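Local coordinates for protein peptidase S15/CocE/NonD (PDB 4PF1) that probably acts as a serine aminopeptidase of the alpha/beta hydrolase fold, cleaving residues from the N-terminal end of peptides, at residues A[200-203]-A[207-210]. Sequence-based numbering, arbitrary orientation.
Sequences GAFR and SLPY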
loop_
_atom_site.group_PDB
_atom_site.type_symbol
_atom_site.label_atom_id
_atom_site.label_comp_id
_atom_site.label_asym_id
_atom_site.label_seq_id
_atom_site.Cartn_x
_atom_site.Cartn_y
_atom_site.Cartn_z
ATOM N N GLY A 200 2.274 15.146 -36.849
ATOM C CA GLY A 200 1.298 16.225 -36.990
ATOM C C GLY A 200 0.279 16.387 -35.878
ATOM O O GLY A 200 -0.333 17.454 -35.759
ATOM N N ALA A 201 0.052 15.328 -35.081
ATOM C CA ALA A 201 -0.911 15.367 -33.979
ATOM C C ALA A 201 -0.291 16.072 -32.772
ATOM O O ALA A 201 0.710 15.604 -32.234
ATOM C CB ALA A 201 -1.354 13.961 -33.620
ATOM N N PHE A 202 -0.862 17.228 -32.381
ATOM C CA PHE A 202 -0.343 18.082 -31.309
ATOM C C PHE A 202 -0.528 17.497 -29.901
ATOM O O PHE A 202 -1.650 17.184 -29.498
ATOM C CB PHE A 202 -0.982 19.480 -31.379
ATOM C CG PHE A 202 -0.433 20.485 -30.385
ATOM C CD1 PHE A 202 0.940 20.692 -30.263
ATOM C CD2 PHE A 202 -1.288 21.251 -29.603
ATOM C CE1 PHE A 202 1.444 21.627 -29.354
ATOM C CE2 PHE A 202 -0.780 22.199 -28.707
ATOM C CZ PHE A 202 0.582 22.375 -28.583
ATOM N N ARG A 203 0.583 17.433 -29.132
ATOM C CA ARG A 203 0.600 16.980 -27.735
ATOM C C ARG A 203 0.358 18.185 -26.805
ATOM O O ARG A 203 1.283 18.664 -26.146
ATOM C CB ARG A 203 1.931 16.270 -27.402
ATOM C CG ARG A 203 1.959 14.815 -27.829
ATOM C CD ARG A 203 3.362 14.303 -28.123
ATOM N NE ARG A 203 4.115 14.008 -26.900
ATOM C CZ ARG A 203 4.070 12.847 -26.252
ATOM N NH1 ARG A 203 3.314 11.854 -26.708
ATOM N NH2 ARG A 203 4.774 12.672 -25.143
ATOM N N SER A 207 2.839 20.001 -24.109
ATOM C CA SER A 207 3.393 21.245 -24.632
ATOM C C SER A 207 3.002 22.493 -23.833
ATOM O O SER A 207 3.893 23.215 -23.391
ATOM C CB SER A 207 3.003 21.431 -26.095
ATOM O OG SER A 207 3.428 20.330 -26.881
ATOM N N LEU A 208 1.686 22.780 -23.698
ATOM C CA LEU A 208 1.177 24.008 -23.063
ATOM C C LEU A 208 1.663 24.210 -21.601
ATOM O O LEU A 208 2.258 25.256 -21.342
ATOM C CB LEU A 208 -0.360 24.105 -23.140
ATOM C CG LEU A 208 -0.984 24.142 -24.544
ATOM C CD1 LEU A 208 -2.492 24.238 -24.461
ATOM C CD2 LEU A 208 -0.447 25.304 -25.363
ATOM N N PRO A 209 1.464 23.257 -20.640
ATOM C CA PRO A 209 1.958 23.497 -19.265
ATOM C C PRO A 209 3.479 23.657 -19.197
ATOM O O PRO A 209 3.969 24.489 -18.432
ATOM C CB PRO A 209 1.498 22.252 -18.493
ATOM C CG PRO A 209 0.387 21.680 -19.309
ATOM C CD PRO A 209 0.764 21.960 -20.729
ATOM N N TYR A 210 4.220 22.889 -20.022
ATOM C CA TYR A 210 5.684 22.930 -20.071
ATOM C C TYR A 210 6.194 24.275 -20.611
ATOM O O TYR A 210 7.104 24.852 -20.018
ATOM C CB TYR A 210 6.233 21.764 -20.907
ATOM C CG TYR A 210 7.742 21.744 -21.016
ATOM C CD1 TYR A 210 8.390 22.328 -22.101
ATOM C CD2 TYR A 210 8.522 21.106 -20.055
ATOM C CE1 TYR A 210 9.778 22.310 -22.209
ATOM C CE2 TYR A 210 9.912 21.073 -20.159
ATOM C CZ TYR A 210 10.535 21.674 -21.240
ATOM O OH TYR A 210 11.899 21.642 -21.356
#
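Arg203 and Ser207 meet where a short strand runs into a helix: strand 201-202, paired antiparallel with 197-198, gives way to Arg203, the N-cap residue of helix 204-215. Their CA atoms, 6.0 Å apart, are the nearest pair between the segments, and the first helical turn closes through Ser207 N to Arg203 O at 2.9 Å, a weak bond because its N-H...O angle is only 130°. The same carbonyl oxygen accepts a second bond, from Ser207 OG to Arg203 O at 2.8 Å, in which the hydroxyl lies above the carbonyl plane, 47° out of it. A chi1 of -57° sets Ser207 OG opposite its own carbonyl carbon, where it can reach that oxygen. An alanine here would remove the hydroxyl and is likely to leave the Arg203 carbonyl with just the weak amide bond across this turn. The Arg203 side chain turns off from the helix, hydrogen-bonded through NH2 to Gln296 O, NE to Asp195 O and NH1 to Tyr584 OH; it comes close to, but makes no contact with, the probable catalytic triad Ser161, His328 and Asp295. The Phe202 ring brings CZ to 3.6 Å from Ser207 CB; Leu259 of helix 254-261 touches both residues. Leu208 CD2 approaches the ring edge, 4.5 Å from Phe202 CZ, while Ser207 OG sits oblique to the Phe202 ring, 3.4 Å from its CE1.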